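(R)-specific enoyl-CoA hydratase (Aeromonas punctata, PDB 1IQ6) catalyses the hydration of trans-2-enoyl-CoA of four to six carbons to the corresponding (3R)-3-hydroxyacyl-CoA, and works as a homodimer. Local coordinates at residues A110-R115 against A129-P134; T46-P51 against K85-V90. All coordinates share one frame; numbering follows the deposited sequence.

Overall arrangement
Contact 1 pairs the last two strands of the chain, 109-117 and 123-132, within the five-stranded antiparallel sheet of the hotdog fold. Contact 2 joins two loops: one between helices 40-44 and 55-68, the other between strands 76-84 and 93-103. Their centres lie about 28 Å apart on opposite sides of the chain's centre, the nearest atoms about 9 Å apart, so they do not touch. Contact 1 is buried and contact 2 lies at the surface. Leu-36 and Phe-84 probably bind the hydroxyacyl-CoA. The side chain of Phe-48 in contact 2 is about 4 Å from that of Leu-36. In contact 1, the side chain of Thr-114 is about 10 Å from that of Phe-84.

Contact 1. Residues A110-R115 against A129-P134; sequences ATLTTR and AVVKLP
Leu-112 has CG anti to its carbonyl carbon (chi1 -55°), while Val-131, with CG1 anti to its carbonyl carbon (chi1 -56°), leaves CG2 between the backbone N and the carbonyl carbon. These torsions bring Leu-112 CD1 to 3.8 Å from Val-131 CG2, and the two side chains cross at about a right angle. On the same sheet face, Ala-110 CB meets Leu-133 CD2 at 3.7 Å. Thr-114 turns its methyl inward, with CG2 anti to the carbonyl carbon and 3.8 Å from Ala-129 CB. Its OG1 is hydrogen-bonded to Gln-80 NE2.

The backbones pair antiparallel. Ala-110 and Val-131 form a hydrogen-bonded pair, N to O 2.9 Å each way. Leu-112 and Ala-129 form the next one; Ala-129 N reaches Leu-112 O at 2.8 Å, in the carbonyl plane. Between them sits the non-hydrogen-bonded pair Thr-111 and Val-130. There Thr-111 CA lies 3.3 Å from Ala-129 O, a CA-H...O contact.

Leu-66 of helix 55-68 packs on Leu-112, Ala-129 and Val-131, as the central helix does in a hotdog fold. Four nearly straight N-H...O hydrogen bonds thus satisfy the backbone N and O of Ala-110, Leu-112, Ala-129 and Val-131. On the face carrying these residues, the Gln-80-bound Thr-114 hydroxyl is the one polar side-chain group.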
loop_
_atom_site.group_PDB
_atom_site.type_symbol
_atom_site.label_atom_id
_atom_site.label_comp_id
_atom_site.label_asym_id
_atom_site.label_seq_id
_atom_site.Cartn_x
_atom_site.Cartn_y
_atom_site.Cartn_z
ATOM N N ALA B 110 10.884 5.718 14.172
ATOM C CA ALA B 110 11.944 5.750 13.181
ATOM C C ALA B 110 11.388 6.135 11.824
ATOM O O ALA B 110 10.231 5.849 11.510
ATOM C CB ALA B 110 12.616 4.380 13.080
ATOM N N THR B 111 12.208 6.816 11.037
ATOM C CA THR B 111 11.820 7.183 9.684
ATOM C C THR B 111 12.782 6.438 8.770
ATOM O O THR B 111 13.980 6.356 9.048
ATOM C CB THR B 111 11.938 8.698 9.437
ATOM O OG1 THR B 111 11.034 9.388 10.307
ATOM C CG2 THR B 111 11.590 9.034 7.988
ATOM N N LEU B 112 12.250 5.868 7.694
ATOM C CA LEU B 112 13.074 5.124 6.750
ATOM C C LEU B 112 12.736 5.473 5.312
ATOM O O LEU B 112 11.576 5.712 4.982
ATOM C CB LEU B 112 12.875 3.612 6.932
ATOM C CG LEU B 112 13.103 2.989 8.314
ATOM C CD1 LEU B 112 11.796 3.013 9.097
ATOM C CD2 LEU B 112 13.614 1.555 8.166
ATOM N N THR B 113 13.752 5.519 4.460
ATOM C CA THR B 113 13.518 5.766 3.045
ATOM C C THR B 113 13.176 4.386 2.486
ATOM O O THR B 113 13.842 3.396 2.794
ATOM C CB THR B 113 14.764 6.363 2.366
ATOM O OG1 THR B 113 14.872 7.746 2.735
ATOM C CG2 THR B 113 14.674 6.255 0.850
ATOM N N THR B 114 12.117 4.330 1.686
ATOM C CA THR B 114 11.623 3.082 1.110
ATOM C C THR B 114 11.606 3.171 -0.411
ATOM O O THR B 114 10.930 4.028 -0.978
ATOM C CB THR B 114 10.206 2.809 1.631
ATOM O OG1 THR B 114 9.356 3.913 1.294
ATOM C CG2 THR B 114 10.226 2.661 3.149
ATOM N N ARG B 115 12.342 2.276 -1.063
ATOM C CA ARG B 115 12.437 2.280 -2.518
ATOM C C ARG B 115 12.253 0.921 -3.170
ATOM O O ARG B 115 12.621 -0.104 -2.606
ATOM C CB ARG B 115 13.801 2.840 -2.935
ATOM C CG ARG B 115 13.996 4.263 -2.468
ATOM C CD ARG B 115 15.341 4.856 -2.825
ATOM N NE ARG B 115 15.318 6.276 -2.486
ATOM C CZ ARG B 115 16.385 7.061 -2.401
ATOM N NH1 ARG B 115 16.233 8.341 -2.085
ATOM N NH2 ARG B 115 17.597 6.575 -2.617
ATOM N N ALA B 129 8.764 5.783 5.169
ATOM C CA ALA B 129 7.906 5.131 6.140
ATOM C C ALA B 129 8.238 5.696 7.514
ATOM O O ALA B 129 9.381 6.066 7.792
ATOM C CB ALA B 129 8.143 3.624 6.134
ATOM N N VAL B 130 7.220 5.789 8.357
ATOM C CA VAL B 130 7.388 6.248 9.729
ATOM C C VAL B 130 6.824 5.090 10.541
ATOM O O VAL B 130 5.674 4.695 10.344
ATOM C CB VAL B 130 6.577 7.526 10.015
ATOM C CG1 VAL B 130 6.748 7.922 11.479
ATOM C CG2 VAL B 130 7.050 8.660 9.112
ATOM N N VAL B 131 7.630 4.541 11.443
ATOM C CA VAL B 131 7.191 3.398 12.232
ATOM C C VAL B 131 7.527 3.480 13.713
ATOM O O VAL B 131 8.557 4.032 14.104
ATOM C CB VAL B 131 7.810 2.087 11.691
ATOM C CG1 VAL B 131 7.462 1.909 10.225
ATOM C CG2 VAL B 131 9.313 2.110 11.870
ATOM N N LYS B 132 6.639 2.919 14.527
ATOM C CA LYS B 132 6.827 2.870 15.972
ATOM C C LYS B 132 7.716 1.655 16.229
ATOM O O LYS B 132 7.451 0.566 15.718
ATOM C CB LYS B 132 5.478 2.698 16.673
ATOM C CG LYS B 132 5.557 2.694 18.194
ATOM C CD LYS B 132 4.183 2.501 18.819
ATOM C CE LYS B 132 3.237 3.630 18.444
ATOM N NZ LYS B 132 1.888 3.448 19.050
ATOM N N LEU B 133 8.769 1.845 17.014
ATOM C CA LEU B 133 9.716 0.772 17.303
ATOM C C LEU B 133 9.140 -0.381 18.117
ATOM O O LEU B 133 8.225 -0.194 18.916
ATOM C CB LEU B 133 10.941 1.347 18.019
ATOM C CG LEU B 133 11.679 2.457 17.264
ATOM C CD1 LEU B 133 12.901 2.892 18.058
ATOM C CD2 LEU B 133 12.086 1.959 15.886
ATOM N N PRO B 134 9.679 -1.596 17.917
ATOM C CA PRO B 134 9.242 -2.806 18.621
ATOM C C PRO B 134 9.126 -2.592 20.127
ATOM O O PRO B 134 8.064 -2.931 20.690
ATOM C CB PRO B 134 10.326 -3.816 18.263
ATOM C CG PRO B 134 10.685 -3.420 16.869
ATOM C CD PRO B 134 10.768 -1.911 16.974
ATOM O OXT PRO B 134 10.102 -2.093 20.728
#

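Contact 2. Residues T46-P51 against K85-V90; sequences TAFERP and KLPVFV
A type I beta turn runs from Thr-46 to Glu-49, and the chain after it is tied to the other loop by a long hydrogen bond, 3.3 Å from Val-90 N to Pro-51 O. That bond is straight at 172°, and the donor sits above the carbonyl plane. Within the turn, Thr-46 OG1 accepts from Phe-48 N in an ST turn.

Arg-50 and Phe-89 make the largest share of the contact. Arg-50 starts in the crowded position, CG between the backbone N and the carbonyl carbon (chi1 46°), and bends at chi3. Its aliphatic part crosses the face of the Phe-89 ring. Arg-50 CD lies 4.1 Å from the centroid of the Phe-89 ring, a CH-pi contact, and Arg-50 CG comes to 3.3 Å from Phe-89 CD1. The guanidinium continues past the ring, with Phe-89 CB over the centre of one face, and its plane is 27° from that of the ring. A water bridges the end: it accepts from Arg-50 NH1 at 3.1 Å and donates to Val-90 O at 2.7 Å. At the other end, Phe-48 CD2 meets Pro-87 CB obliquely at 3.7 Å. Phe-48 also packs on Ile-76 of the second subunit.

This is a loop-to-loop surface contact of a MaoC-like hotdog hydratase. It joins the loop before central helix 55-68, whose Phe-48 lies next to Leu-36 of the probable substrate site, to the connection between strands 76-84 and 93-103.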
loop_
_atom_site.group_PDB
_atom_site.type_symbol
_atom_site.label_atom_id
_atom_site.label_comp_id
_atom_site.label_asym_id
_atom_site.label_seq_id
_atom_site.Cartn_x
_atom_site.Cartn_y
_atom_site.Cartn_z
ATOM N N THR B 46 -1.906 1.062 -24.453
ATOM C CA THR B 46 -1.345 2.068 -23.555
ATOM C C THR B 46 0.154 2.196 -23.791
ATOM O O THR B 46 0.766 1.338 -24.428
ATOM C CB THR B 46 -1.565 1.698 -22.077
ATOM O OG1 THR B 46 -0.684 0.628 -21.713
ATOM C CG2 THR B 46 -3.003 1.265 -21.845
ATOM N N ALA B 47 0.739 3.269 -23.270
ATOM C CA ALA B 47 2.169 3.508 -23.419
ATOM C C ALA B 47 2.990 2.399 -22.767
ATOM O O ALA B 47 4.168 2.229 -23.079
ATOM C CB ALA B 47 2.537 4.858 -22.811
ATOM N N PHE B 48 2.369 1.642 -21.865
ATOM C CA PHE B 48 3.068 0.555 -21.184
ATOM C C PHE B 48 3.217 -0.661 -22.092
ATOM O O PHE B 48 4.108 -1.488 -21.893
ATOM C CB PHE B 48 2.324 0.160 -19.908
ATOM C CG PHE B 48 2.143 1.293 -18.946
ATOM C CD1 PHE B 48 0.886 1.840 -18.728
ATOM C CD2 PHE B 48 3.234 1.827 -18.268
ATOM C CE1 PHE B 48 0.715 2.904 -17.850
ATOM C CE2 PHE B 48 3.075 2.893 -17.386
ATOM C CZ PHE B 48 1.811 3.432 -17.177
ATOM N N GLU B 49 2.328 -0.760 -23.077
ATOM C CA GLU B 49 2.330 -1.843 -24.059
ATOM C C GLU B 49 1.978 -3.225 -23.518
ATOM O O GLU B 49 1.455 -4.063 -24.251
ATOM C CB GLU B 49 3.684 -1.908 -24.773
ATOM C CG GLU B 49 4.055 -0.626 -25.496
ATOM C CD GLU B 49 5.228 -0.805 -26.436
ATOM O OE1 GLU B 49 5.109 -1.606 -27.387
ATOM O OE2 GLU B 49 6.269 -0.147 -26.224
ATOM N N ARG B 50 2.267 -3.469 -22.244
ATOM C CA ARG B 50 1.968 -4.759 -21.630
ATOM C C ARG B 50 1.518 -4.596 -20.180
ATOM O O ARG B 50 1.763 -3.559 -19.562
ATOM C CB ARG B 50 3.195 -5.674 -21.704
ATOM C CG ARG B 50 4.494 -5.000 -21.301
ATOM C CD ARG B 50 5.654 -5.985 -21.274
ATOM N NE ARG B 50 5.437 -7.050 -20.299
ATOM C CZ ARG B 50 6.355 -7.942 -19.943
ATOM N NH1 ARG B 50 6.060 -8.875 -19.047
ATOM N NH2 ARG B 50 7.568 -7.900 -20.476
ATOM N N PRO B 51 0.847 -5.618 -19.620
ATOM C CA PRO B 51 0.360 -5.576 -18.237
ATOM C C PRO B 51 1.434 -5.230 -17.205
ATOM O O PRO B 51 2.552 -5.749 -17.249
ATOM C CB PRO B 51 -0.208 -6.977 -18.028
ATOM C CG PRO B 51 -0.684 -7.346 -19.409
ATOM C CD PRO B 51 0.464 -6.888 -20.265
ATOM N N LYS B 85 7.073 6.095 -9.984
ATOM C CA LYS B 85 7.862 6.663 -11.073
ATOM C C LYS B 85 7.980 5.865 -12.365
ATOM O O LYS B 85 7.986 6.440 -13.456
ATOM C CB LYS B 85 9.269 6.968 -10.549
ATOM C CG LYS B 85 9.301 7.816 -9.279
ATOM C CD LYS B 85 8.598 9.150 -9.497
ATOM C CE LYS B 85 8.722 10.065 -8.287
ATOM N NZ LYS B 85 8.008 11.354 -8.512
ATOM N N LEU B 86 8.106 4.551 -12.247
ATOM C CA LEU B 86 8.234 3.692 -13.417
ATOM C C LEU B 86 7.405 2.442 -13.229
ATOM O O LEU B 86 7.148 2.011 -12.106
ATOM C CB LEU B 86 9.697 3.298 -13.644
ATOM C CG LEU B 86 10.648 4.376 -14.167
ATOM C CD1 LEU B 86 12.079 3.851 -14.119
ATOM C CD2 LEU B 86 10.269 4.764 -15.595
ATOM N N PRO B 87 6.978 1.833 -14.338
ATOM C CA PRO B 87 6.171 0.622 -14.248
ATOM C C PRO B 87 7.010 -0.634 -14.065
ATOM O O PRO B 87 8.179 -0.688 -14.446
ATOM C CB PRO B 87 5.435 0.615 -15.577
ATOM C CG PRO B 87 6.495 1.124 -16.515
ATOM C CD PRO B 87 7.099 2.287 -15.737
ATOM N N VAL B 88 6.402 -1.634 -13.443
ATOM C CA VAL B 88 7.033 -2.925 -13.249
ATOM C C VAL B 88 6.136 -3.880 -14.028
ATOM O O VAL B 88 4.930 -3.943 -13.793
ATOM C CB VAL B 88 7.057 -3.341 -11.771
ATOM C CG1 VAL B 88 7.440 -4.810 -11.656
ATOM C CG2 VAL B 88 8.058 -2.479 -11.009
ATOM N N PHE B 89 6.715 -4.614 -14.966
ATOM C CA PHE B 89 5.924 -5.532 -15.771
ATOM C C PHE B 89 5.700 -6.863 -15.075
ATOM O O PHE B 89 6.572 -7.364 -14.371
ATOM C CB PHE B 89 6.599 -5.702 -17.130
ATOM C CG PHE B 89 6.677 -4.420 -17.900
ATOM C CD1 PHE B 89 5.518 -3.817 -18.375
ATOM C CD2 PHE B 89 7.892 -3.767 -18.079
ATOM C CE1 PHE B 89 5.565 -2.581 -19.014
ATOM C CE2 PHE B 89 7.951 -2.529 -18.716
ATOM C CZ PHE B 89 6.782 -1.936 -19.183
ATOM N N VAL B 90 4.505 -7.419 -15.253
ATOM C CA VAL B 90 4.166 -8.682 -14.622
ATOM C C VAL B 90 5.192 -9.752 -14.960
ATOM O O VAL B 90 5.542 -9.952 -16.129
ATOM C CB VAL B 90 2.756 -9.160 -15.049
ATOM C CG1 VAL B 90 2.403 -10.458 -14.334
ATOM C CG2 VAL B 90 1.728 -8.087 -14.728
HETATM O O HOH W 1 7.931 -10.513 -17.268
#